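Local structure of sensor protein kinase HptS (Staphylococcus aureus, 6LKI) at residues Q10-H14 against V156-H160; T59-E63 against N73-L78; M83-T88 against L100-A105; F120-Q126 against D162-Y168. The protein is a sensor histidine kinase of a two-component system, probably linked by its sensor region to the control of hexose phosphate uptake. All coordinates share one frame; numbering follows the deposited sequence.

Interaction 1 of 4, residues Q10-H14 against V156-H160; sequences QSSLH and VKLNH
Gln10 and His14, one turn apart on a helix, run alongside Leu158 and Asn159, and the backbones draw closest at Asn159, whose CA is 5.8 Å from His14 CA. No direct hydrogen bond spans the gap. Instead a water donates to Gln10 O at 2.9 Å and accepts the N-H of Asn159, so this helical carbonyl is held both by the water and by the N-H of His14 in the next turn. A second water stands 2.8 Å from His160 ND1 and donates only weakly to Leu13 O.

The side chains add a shallow, mostly apolar fit. Gln10 extends CG away from its own backbone N (chi1 -175°) and then kinks at chi2 (-84°), which lays its aliphatic part against Val156, with CB 3.6 Å from Val156 CG2. Its amide nitrogen comes near Lys157 O and Asn159 CB without bonding to either. One turn along the helix, on its buried side, Leu13 CD1 meets Leu158 CD2 at 4.2 Å, methyl to methyl. On the exposed side the His14 ring meets the carboxamide of Asn159 obliquely, the two planes 52° apart. Asn159 OD1 is 3.2 Å from His14 CE1, and His14 ND1, though equally near, is badly angled for a hydrogen bond.

The contact settles the long helix 2-31 beside the edge strand 152-157, where Val156 also touches Val6 and pairs through its backbone with Leu165. Leu158 packs on His163 and Leu165 of strand 163-169, while His160 reaches on to Glu17 of the helix and to the ring of Phe86 on strand 84-92.

Interaction 2 of 4, residues T59-E63 against N73-L78; sequences TLYYE and NNYEHL
Asn73 OD1 accepts the backbone N-H of Tyr62 at 2.8 Å and also nestles against Tyr61 CA. The other end of the same amide gives a weak but nearly straight bond, Asn73 ND2 to Leu60 O at 3.3 Å, with a N-H...O angle of 170°. The carboxamide thus addresses the carbonyl and the N-H that flank Tyr61, much as a neighbouring strand's peptide groups would. Its setting between backbone N and carbonyl carbon (chi1 68°) turns it toward strand 59-66 and onto the Tyr62 ring. There it stacks with the planes only 2° apart, OD1 riding 3.4 Å above the Tyr62 ring plane, toward its rim. One good and one weak hydrogen bond, with an aromatic face, should hold the amide flat.

Tyr61 points its ring along the loop instead. Asn73 O lies at its edge in the ring plane, Asn74 OD1 is over one face, and the phenol end meets Leu78, with OH 3.6 Å from Leu78 CD1. Asn74 in turn ties the loop to itself around the type I turn Asn74-His77, gripping Leu78 just after it: its ND2 donates to Leu78 O at 2.7 Å, that oxygen lying in the Asn74 amide plane and receiving the N-H on a lone pair, and its OD1 accepts Leu78 N at 2.9 Å. A water accepts from Asn74 ND2 at 3.1 Å and donates to Glu63 OE2.

These contacts fasten the loop that follows strand 69-72 along strand 59-66, whose other neighbour is strand 97-106. Tyr62 also rests on Leu49, Leu50 and Ile53 of helix 39-55, whereas Tyr61 and Leu78 both touch Met83.

Interaction 3 of 4, residues M83-T88 against L100-A105; sequences MYLFST and LKIYMA
The Tyr103 ring carries Leu85 on one face: methyl CD1 stands 3.6 Å above its plane, displaced toward the rim, in a CH-pi contact. Leu85 holds its CG away from the backbone N (chi1 179°), which swings this methyl across to the neighbouring strand. Met83 sulfur approaches the same ring obliquely, with SD 5.4 Å from the centroid and 3.7 Å from Tyr103 CB, a Met-aromatic contact. Tyr84 CE2 lies in plane at the edge of the Phe86 ring.

The backbones bind Tyr84 and Met104 reciprocally, Tyr84 N to Met104 O being almost straight at 178°. Further on, Ile102 O serves two donors, Phe86 N at 2.8 Å and, weakly, Ser87 N at 3.4 Å. Ile102 N returns a bond to Ser87 O. On the face shared with Ile102, Ser87 OG lies 3.4 Å from Ile102 CB, and a water joins this hydroxyl to Leu100 O.

Phe86 and Ser87 opposite Ile102 make a classic beta bulge, here set in the antiparallel hairpin of strands 84-92 and 97-106. The antiparallel sheet, one of two such sheets alongside the long helix 2-31, is consistent with a Cache-like extracellular sensor domain.

Interaction 4 of 4, residues F120-Q126 against D162-Y168; sequences FALIVDQ and DHRLIIY
Strands 120-125 and 163-169 form the antiparallel centre of a four-stranded sheet, with Phe120 facing Tyr168 at one end and Val124 facing Arg164 near the other. Three hydrogen-bonded pairs run between them, the shortest bond being Leu122 N to Ile166 O at 2.7 Å.

Tyr168 takes chi1 54°, which folds its ring back over the partner strand. Phe120 CB sits over a face of that ring, 3.5 Å from Tyr168 CZ, and Leu122 CD1 meets Tyr168 CE1 at 3.5 Å. The aromatic planes are near parallel but slid apart. Tyr168 OH is bonded to Asp135 and, through a water 2.6 Å away, linked to Ala121 O. On the sheet face of Leu122 and Tyr168, Val124 CG2 touches Ile166 CD1 and lies 3.4 Å above the guanidinium plane of Arg164. At its edge NH2 donates to Asp125 O at 2.9 Å. On the other sheet face Ala121, Ile123, Leu165 and Ile167 form an apolar patch, with Asp125 and His163 at its end; helices 2-31 and 108-116 meet Ala121, Leu165 and Ile167.

Arg164 NH2 is thus shared between a carbonyl and a salt bridge to Asp128, which together probably fix the rotation of the guanidinium group.

From the N terminus, helix 2-31 supplies the first half of interaction 1, which is completed only 142 residues later at the end of strand 152-157; the long loop so closed encloses interactions 2 and 3. These two follow in series and share one sheet, in which strand 59-66 neighbours strand 97-106: the first fastens a loop to it, the second pairs the hairpin. Interaction 4 comes next, joining central strands of the other sheet; its segments alternate with those of interaction 1, so the two cross, and they meet where strands 152-157 and 163-169 pair. Tyr84 OH, hydrogen-bonded to His163 ND1 at 2.6 Å, connects interactions 3 and 4 and hence both sheets.

Interaction 1 of 4, residues Q10-H14 against V156-H160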
# COMPACT_ATOMS: atom_id res chain seq x y z
N GLN B 10 3.58 30.59 -8.81
CA GLN B 10 4.87 29.91 -8.75
C GLN B 10 5.66 30.35 -7.53
O GLN B 10 6.19 29.51 -6.79
CB GLN B 10 5.68 30.16 -10.03
CG GLN B 10 7.00 29.38 -10.12
CD GLN B 10 8.17 30.04 -9.40
OE1 GLN B 10 8.11 31.21 -9.02
NE2 GLN B 10 9.24 29.28 -9.19
N SER B 11 5.74 31.66 -7.30
CA SER B 11 6.51 32.17 -6.17
C SER B 11 5.87 31.78 -4.85
O SER B 11 6.58 31.47 -3.88
CB SER B 11 6.64 33.69 -6.28
OG SER B 11 7.35 34.21 -5.17
N SER B 12 4.54 31.78 -4.78
CA SER B 12 3.86 31.36 -3.56
C SER B 12 4.06 29.87 -3.31
O SER B 12 4.34 29.46 -2.17
CB SER B 12 2.37 31.69 -3.65
OG SER B 12 1.73 31.51 -2.40
N LEU B 13 3.93 29.04 -4.35
CA LEU B 13 4.21 27.62 -4.19
C LEU B 13 5.69 27.37 -3.91
O LEU B 13 6.03 26.44 -3.17
CB LEU B 13 3.77 26.85 -5.44
CG LEU B 13 2.27 26.83 -5.73
CD1 LEU B 13 1.99 26.25 -7.11
CD2 LEU B 13 1.52 26.05 -4.66
N HIS B 14 6.57 28.19 -4.49
CA HIS B 14 7.99 28.11 -4.18
C HIS B 14 8.23 28.38 -2.70
O HIS B 14 8.99 27.66 -2.04
CB HIS B 14 8.76 29.11 -5.04
CG HIS B 14 10.21 29.24 -4.68
ND1 HIS B 14 11.01 28.16 -4.39
CD2 HIS B 14 11.00 30.33 -4.57
CE1 HIS B 14 12.23 28.57 -4.12
NE2 HIS B 14 12.26 29.89 -4.22
N VAL B 156 5.13 28.17 -16.23
CA VAL B 156 6.43 28.34 -15.59
C VAL B 156 6.83 27.01 -14.97
O VAL B 156 6.00 26.12 -14.77
CB VAL B 156 6.43 29.44 -14.51
CG1 VAL B 156 6.23 30.82 -15.13
CG2 VAL B 156 5.39 29.15 -13.44
N LYS B 157 8.11 26.89 -14.66
CA LYS B 157 8.65 25.67 -14.05
C LYS B 157 8.61 25.80 -12.53
O LYS B 157 9.10 26.79 -11.97
CB LYS B 157 10.08 25.42 -14.53
CG LYS B 157 10.60 24.02 -14.24
CD LYS B 157 11.80 24.07 -13.30
CE LYS B 157 12.19 22.68 -12.82
NZ LYS B 157 12.71 22.72 -11.42
N LEU B 158 8.02 24.81 -11.87
CA LEU B 158 7.97 24.82 -10.42
C LEU B 158 9.35 24.49 -9.84
O LEU B 158 10.13 23.74 -10.42
CB LEU B 158 6.92 23.83 -9.91
CG LEU B 158 5.47 24.23 -10.19
CD1 LEU B 158 4.49 23.30 -9.50
CD2 LEU B 158 5.22 25.68 -9.77
N ASN B 159 9.63 25.08 -8.68
CA ASN B 159 11.00 25.10 -8.17
C ASN B 159 11.42 23.77 -7.57
O ASN B 159 12.60 23.40 -7.65
CB ASN B 159 11.14 26.21 -7.13
CG ASN B 159 12.56 26.33 -6.60
OD1 ASN B 159 12.88 25.79 -5.54
ND2 ASN B 159 13.40 27.05 -7.33
N HIS B 160 10.49 23.03 -6.96
CA HIS B 160 10.85 21.88 -6.14
C HIS B 160 10.94 20.57 -6.92
O HIS B 160 11.53 19.61 -6.42
CB HIS B 160 9.84 21.72 -5.01
CG HIS B 160 8.48 21.29 -5.47
ND1 HIS B 160 7.61 22.14 -6.12
CD2 HIS B 160 7.85 20.10 -5.40
CE1 HIS B 160 6.50 21.50 -6.42
NE2 HIS B 160 6.62 20.25 -5.99
O HOH W 1 7.40 26.97 -7.28
O HOH W 2 7.64 24.93 -5.54

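Interaction 2 of 4, residues T59-E63 against N73-L78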
# COMPACT_ATOMS: atom_id res chain seq x y z
N THR B 59 -4.47 25.53 0.66
CA THR B 59 -5.19 24.52 1.43
C THR B 59 -4.42 23.21 1.35
O THR B 59 -4.35 22.59 0.28
CB THR B 59 -6.62 24.35 0.91
OG1 THR B 59 -7.32 25.59 1.03
CG2 THR B 59 -7.35 23.28 1.71
N LEU B 60 -3.82 22.80 2.46
CA LEU B 60 -2.96 21.63 2.49
C LEU B 60 -3.54 20.58 3.42
O LEU B 60 -4.14 20.90 4.45
CB LEU B 60 -1.54 22.01 2.95
CG LEU B 60 -0.84 23.09 2.12
CD1 LEU B 60 0.50 23.45 2.74
CD2 LEU B 60 -0.67 22.63 0.68
N TYR B 61 -3.36 19.31 3.04
CA TYR B 61 -3.74 18.17 3.87
C TYR B 61 -2.51 17.30 4.08
O TYR B 61 -1.79 17.00 3.12
CB TYR B 61 -4.86 17.37 3.22
CG TYR B 61 -6.16 18.13 3.15
CD1 TYR B 61 -6.96 18.27 4.28
CD2 TYR B 61 -6.58 18.73 1.97
CE1 TYR B 61 -8.14 18.98 4.24
CE2 TYR B 61 -7.77 19.44 1.92
CZ TYR B 61 -8.54 19.56 3.05
OH TYR B 61 -9.72 20.27 3.00
N TYR B 62 -2.27 16.91 5.32
CA TYR B 62 -1.17 16.02 5.64
C TYR B 62 -1.68 14.61 5.90
O TYR B 62 -2.79 14.42 6.41
CB TYR B 62 -0.36 16.52 6.84
CG TYR B 62 -1.16 16.72 8.12
CD1 TYR B 62 -1.46 15.65 8.95
CD2 TYR B 62 -1.58 17.98 8.50
CE1 TYR B 62 -2.19 15.83 10.12
CE2 TYR B 62 -2.30 18.18 9.66
CZ TYR B 62 -2.60 17.10 10.47
OH TYR B 62 -3.32 17.29 11.63
N GLU B 63 -0.86 13.63 5.53
CA GLU B 63 -1.09 12.23 5.87
C GLU B 63 0.19 11.71 6.52
O GLU B 63 1.23 11.64 5.86
CB GLU B 63 -1.46 11.40 4.64
CG GLU B 63 -2.86 11.67 4.10
CD GLU B 63 -3.30 10.66 3.06
OE1 GLU B 63 -2.45 9.85 2.63
OE2 GLU B 63 -4.48 10.68 2.67
N ASN B 73 -5.40 15.49 8.72
CA ASN B 73 -6.38 16.55 8.88
C ASN B 73 -7.42 16.54 7.76
O ASN B 73 -8.20 17.49 7.63
CB ASN B 73 -5.70 17.92 8.95
CG ASN B 73 -5.07 18.33 7.64
OD1 ASN B 73 -4.54 17.49 6.91
ND2 ASN B 73 -5.12 19.62 7.33
N ASN B 74 -7.42 15.49 6.94
CA ASN B 74 -8.42 15.32 5.89
C ASN B 74 -9.66 14.65 6.49
O ASN B 74 -10.02 13.51 6.19
CB ASN B 74 -7.84 14.51 4.74
CG ASN B 74 -8.79 14.36 3.56
OD1 ASN B 74 -9.79 15.08 3.46
ND2 ASN B 74 -8.47 13.44 2.66
N TYR B 75 -10.32 15.41 7.38
CA TYR B 75 -11.41 14.86 8.18
C TYR B 75 -12.62 14.48 7.34
O TYR B 75 -13.36 13.56 7.70
CB TYR B 75 -11.81 15.85 9.27
CG TYR B 75 -10.66 16.33 10.12
CD1 TYR B 75 -10.03 15.47 11.02
CD2 TYR B 75 -10.19 17.63 10.03
CE1 TYR B 75 -8.97 15.90 11.80
CE2 TYR B 75 -9.14 18.08 10.80
CZ TYR B 75 -8.53 17.21 11.68
OH TYR B 75 -7.48 17.65 12.46
N GLU B 76 -12.83 15.16 6.22
CA GLU B 76 -13.94 14.83 5.33
C GLU B 76 -13.60 13.70 4.36
O GLU B 76 -14.44 13.35 3.53
CB GLU B 76 -14.39 16.06 4.55
CG GLU B 76 -15.24 17.02 5.35
CD GLU B 76 -15.83 18.13 4.49
OE1 GLU B 76 -15.52 19.31 4.75
OE2 GLU B 76 -16.61 17.82 3.57
N HIS B 77 -12.39 13.14 4.45
CA HIS B 77 -11.96 12.02 3.61
C HIS B 77 -12.08 12.36 2.13
O HIS B 77 -12.57 11.56 1.32
CB HIS B 77 -12.75 10.75 3.95
CG HIS B 77 -12.70 10.38 5.39
ND1 HIS B 77 -13.82 10.28 6.18
CD2 HIS B 77 -11.65 10.08 6.20
CE1 HIS B 77 -13.47 9.94 7.41
NE2 HIS B 77 -12.16 9.81 7.45
N LEU B 78 -11.63 13.56 1.76
CA LEU B 78 -11.52 13.91 0.36
C LEU B 78 -10.49 13.03 -0.32
O LEU B 78 -9.48 12.64 0.28
CB LEU B 78 -11.14 15.39 0.20
CG LEU B 78 -12.01 16.42 0.91
CD1 LEU B 78 -11.32 17.78 0.91
CD2 LEU B 78 -13.38 16.50 0.27
O HOH W 3 -6.33 11.71 4.07

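Interaction 3 of 4, residues M83-T88 against L100-A105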
# COMPACT_ATOMS: atom_id res chain seq x y z
N MET B 83 -5.83 15.62 -5.62
CA MET B 83 -4.98 16.68 -5.09
C MET B 83 -3.58 16.57 -5.68
O MET B 83 -3.23 15.58 -6.34
CB MET B 83 -4.91 16.61 -3.56
CG MET B 83 -6.26 16.68 -2.86
SD MET B 83 -6.08 16.49 -1.08
CE MET B 83 -7.80 16.46 -0.57
N TYR B 84 -2.78 17.59 -5.43
CA TYR B 84 -1.40 17.65 -5.89
C TYR B 84 -0.48 17.18 -4.77
O TYR B 84 -0.42 17.82 -3.71
CB TYR B 84 -1.04 19.07 -6.33
CG TYR B 84 0.42 19.25 -6.69
CD1 TYR B 84 1.00 18.52 -7.72
CD2 TYR B 84 1.22 20.15 -6.00
CE1 TYR B 84 2.34 18.68 -8.05
CE2 TYR B 84 2.55 20.32 -6.32
CZ TYR B 84 3.10 19.59 -7.34
OH TYR B 84 4.43 19.75 -7.67
N LEU B 85 0.21 16.07 -5.00
CA LEU B 85 1.21 15.60 -4.04
C LEU B 85 2.38 16.57 -4.04
O LEU B 85 3.13 16.66 -5.01
CB LEU B 85 1.66 14.19 -4.39
CG LEU B 85 2.73 13.60 -3.46
CD1 LEU B 85 2.27 13.65 -2.01
CD2 LEU B 85 3.07 12.17 -3.87
N PHE B 86 2.55 17.06 -2.85
CA PHE B 86 3.40 18.24 -2.89
C PHE B 86 4.68 18.09 -2.09
O PHE B 86 5.75 18.51 -2.55
CB PHE B 86 2.61 19.46 -2.39
CG PHE B 86 3.43 20.73 -2.33
CD1 PHE B 86 3.67 21.47 -3.47
CD2 PHE B 86 3.94 21.18 -1.13
CE1 PHE B 86 4.42 22.63 -3.42
CE2 PHE B 86 4.69 22.35 -1.07
CZ PHE B 86 4.92 23.07 -2.22
N SER B 87 4.81 17.18 -1.16
CA SER B 87 6.05 16.79 -0.51
C SER B 87 5.88 15.42 0.12
O SER B 87 4.79 15.03 0.53
CB SER B 87 6.48 17.81 0.55
OG SER B 87 5.57 17.84 1.63
N THR B 88 7.00 14.69 0.20
CA THR B 88 7.06 13.38 0.83
C THR B 88 8.31 13.33 1.69
O THR B 88 9.39 13.71 1.24
CB THR B 88 7.08 12.25 -0.21
OG1 THR B 88 5.97 12.39 -1.10
CG2 THR B 88 7.02 10.89 0.47
N LEU B 100 5.41 11.07 5.85
CA LEU B 100 4.62 12.29 5.84
C LEU B 100 4.44 12.76 4.41
O LEU B 100 5.41 13.08 3.73
CB LEU B 100 5.29 13.38 6.68
CG LEU B 100 4.61 14.76 6.62
CD1 LEU B 100 3.19 14.68 7.17
CD2 LEU B 100 5.43 15.80 7.38
N LYS B 101 3.20 12.79 3.96
CA LYS B 101 2.87 13.34 2.70
C LYS B 101 1.98 14.55 2.86
O LYS B 101 1.09 14.52 3.61
CB LYS B 101 2.16 12.32 1.87
CG LYS B 101 2.91 11.05 1.74
CD LYS B 101 2.45 10.34 0.51
CE LYS B 101 2.41 8.87 0.73
NZ LYS B 101 3.75 8.26 0.85
N ILE B 102 2.24 15.59 2.08
CA ILE B 102 1.46 16.82 2.12
C ILE B 102 0.85 17.04 0.74
O ILE B 102 1.57 17.05 -0.27
CB ILE B 102 2.31 18.03 2.54
CG1 ILE B 102 2.83 17.83 3.97
CG2 ILE B 102 1.51 19.31 2.44
CD1 ILE B 102 3.71 18.95 4.47
N TYR B 103 -0.47 17.21 0.70
CA TYR B 103 -1.21 17.38 -0.54
C TYR B 103 -1.77 18.80 -0.61
O TYR B 103 -2.19 19.36 0.40
CB TYR B 103 -2.36 16.37 -0.65
CG TYR B 103 -1.91 14.93 -0.67
CD1 TYR B 103 -1.69 14.24 0.52
CD2 TYR B 103 -1.71 14.26 -1.87
CE1 TYR B 103 -1.28 12.92 0.51
CE2 TYR B 103 -1.30 12.94 -1.89
CZ TYR B 103 -1.09 12.27 -0.70
OH TYR B 103 -0.68 10.96 -0.71
N MET B 104 -1.78 19.36 -1.82
CA MET B 104 -2.38 20.66 -2.08
C MET B 104 -3.71 20.45 -2.79
O MET B 104 -3.75 19.87 -3.87
CB MET B 104 -1.45 21.54 -2.91
CG MET B 104 -1.93 22.97 -3.09
SD MET B 104 -3.07 23.17 -4.48
CE MET B 104 -1.96 22.95 -5.86
N ALA B 105 -4.80 20.93 -2.17
CA ALA B 105 -6.12 20.80 -2.77
C ALA B 105 -6.51 22.05 -3.56
O ALA B 105 -7.18 21.94 -4.60
CB ALA B 105 -7.17 20.53 -1.69
O HOH W 4 6.00 15.93 3.44

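Interaction 4 of 4, residues F120-Q126 against D162-Y168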
# COMPACT_ATOMS: atom_id res chain seq x y z
N PHE B 120 -7.93 29.11 -15.28
CA PHE B 120 -7.80 27.81 -14.65
C PHE B 120 -6.33 27.42 -14.56
O PHE B 120 -5.46 28.00 -15.21
CB PHE B 120 -8.61 26.76 -15.41
CG PHE B 120 -10.08 27.05 -15.45
CD1 PHE B 120 -10.60 27.89 -16.42
CD2 PHE B 120 -10.94 26.48 -14.53
CE1 PHE B 120 -11.96 28.16 -16.46
CE2 PHE B 120 -12.29 26.75 -14.56
CZ PHE B 120 -12.80 27.59 -15.53
N ALA B 121 -6.06 26.42 -13.72
CA ALA B 121 -4.69 26.01 -13.42
C ALA B 121 -4.50 24.52 -13.69
O ALA B 121 -5.41 23.72 -13.45
CB ALA B 121 -4.33 26.32 -11.96
N LEU B 122 -3.31 24.18 -14.18
CA LEU B 122 -2.90 22.80 -14.38
C LEU B 122 -1.47 22.64 -13.88
O LEU B 122 -0.68 23.59 -13.93
CB LEU B 122 -2.97 22.39 -15.86
CG LEU B 122 -4.27 21.80 -16.42
CD1 LEU B 122 -4.26 21.87 -17.94
CD2 LEU B 122 -4.46 20.38 -15.95
N ILE B 123 -1.14 21.45 -13.41
CA ILE B 123 0.23 21.10 -13.02
C ILE B 123 0.59 19.79 -13.70
O ILE B 123 -0.08 18.78 -13.49
CB ILE B 123 0.39 20.99 -11.50
CG1 ILE B 123 0.22 22.35 -10.83
CG2 ILE B 123 1.76 20.39 -11.16
CD1 ILE B 123 0.55 22.36 -9.35
N VAL B 124 1.63 19.82 -14.52
CA VAL B 124 2.06 18.65 -15.28
C VAL B 124 3.54 18.40 -15.03
O VAL B 124 4.31 19.32 -14.77
CB VAL B 124 1.79 18.80 -16.79
CG1 VAL B 124 0.30 18.94 -17.06
CG2 VAL B 124 2.56 19.98 -17.36
N ASP B 125 3.93 17.13 -15.12
CA ASP B 125 5.32 16.75 -14.99
C ASP B 125 6.01 16.85 -16.35
O ASP B 125 5.39 17.16 -17.37
CB ASP B 125 5.44 15.34 -14.41
CG ASP B 125 4.67 14.30 -15.21
OD1 ASP B 125 4.02 14.66 -16.21
OD2 ASP B 125 4.71 13.11 -14.82
N GLN B 126 7.32 16.59 -16.37
CA GLN B 126 8.05 16.58 -17.63
C GLN B 126 7.60 15.46 -18.55
O GLN B 126 7.86 15.52 -19.76
CB GLN B 126 9.56 16.48 -17.38
CG GLN B 126 10.06 15.07 -17.18
CD GLN B 126 9.98 14.62 -15.74
OE1 GLN B 126 8.91 14.62 -15.14
NE2 GLN B 126 11.12 14.26 -15.18
N ASP B 162 10.39 18.63 -11.23
CA ASP B 162 10.29 18.81 -12.68
C ASP B 162 8.82 18.93 -13.10
O ASP B 162 8.30 18.16 -13.90
CB ASP B 162 10.98 17.65 -13.40
CG ASP B 162 12.46 17.59 -13.11
OD1 ASP B 162 13.16 18.60 -13.35
OD2 ASP B 162 12.94 16.53 -12.65
N HIS B 163 8.16 19.94 -12.54
CA HIS B 163 6.75 20.20 -12.79
C HIS B 163 6.57 21.59 -13.38
O HIS B 163 7.39 22.49 -13.15
CB HIS B 163 5.92 20.06 -11.50
CG HIS B 163 5.98 18.70 -10.89
ND1 HIS B 163 5.61 18.46 -9.58
CD2 HIS B 163 6.36 17.51 -11.40
CE1 HIS B 163 5.76 17.17 -9.32
NE2 HIS B 163 6.22 16.57 -10.40
N ARG B 164 5.48 21.76 -14.12
CA ARG B 164 5.15 23.03 -14.75
C ARG B 164 3.74 23.44 -14.34
O ARG B 164 2.81 22.64 -14.41
CB ARG B 164 5.24 22.95 -16.27
CG ARG B 164 6.66 22.83 -16.81
CD ARG B 164 6.66 22.35 -18.25
NE ARG B 164 6.24 20.95 -18.36
CZ ARG B 164 5.49 20.47 -19.34
NH1 ARG B 164 5.06 21.27 -20.30
NH2 ARG B 164 5.16 19.19 -19.36
N LEU B 165 3.59 24.69 -13.91
CA LEU B 165 2.29 25.26 -13.59
C LEU B 165 1.78 26.03 -14.81
O LEU B 165 2.44 26.95 -15.29
CB LEU B 165 2.38 26.19 -12.38
CG LEU B 165 1.17 27.11 -12.17
CD1 LEU B 165 -0.08 26.31 -11.81
CD2 LEU B 165 1.46 28.16 -11.12
N ILE B 166 0.60 25.64 -15.30
CA ILE B 166 0.02 26.23 -16.50
C ILE B 166 -1.31 26.87 -16.14
O ILE B 166 -2.22 26.19 -15.64
CB ILE B 166 -0.17 25.19 -17.61
CG1 ILE B 166 1.08 24.30 -17.74
CG2 ILE B 166 -0.48 25.88 -18.94
CD1 ILE B 166 0.79 22.95 -18.33
N ILE B 167 -1.44 28.17 -16.40
CA ILE B 167 -2.67 28.91 -16.20
C ILE B 167 -3.18 29.36 -17.56
O ILE B 167 -2.44 30.00 -18.33
CB ILE B 167 -2.46 30.11 -15.26
CG1 ILE B 167 -2.08 29.63 -13.86
CG2 ILE B 167 -3.72 30.96 -15.20
CD1 ILE B 167 -1.90 30.74 -12.86
N TYR B 168 -4.43 29.03 -17.87
CA TYR B 168 -5.01 29.27 -19.18
C TYR B 168 -6.37 29.94 -19.05
O TYR B 168 -6.91 30.08 -17.95
CB TYR B 168 -5.13 27.96 -19.98
CG TYR B 168 -5.88 26.86 -19.26
CD1 TYR B 168 -5.22 26.00 -18.39
CD2 TYR B 168 -7.24 26.68 -19.44
CE1 TYR B 168 -5.89 24.99 -17.73
CE2 TYR B 168 -7.93 25.68 -18.79
CZ TYR B 168 -7.25 24.83 -17.93
OH TYR B 168 -7.93 23.83 -17.28
O HOH W 5 -7.32 22.61 -15.01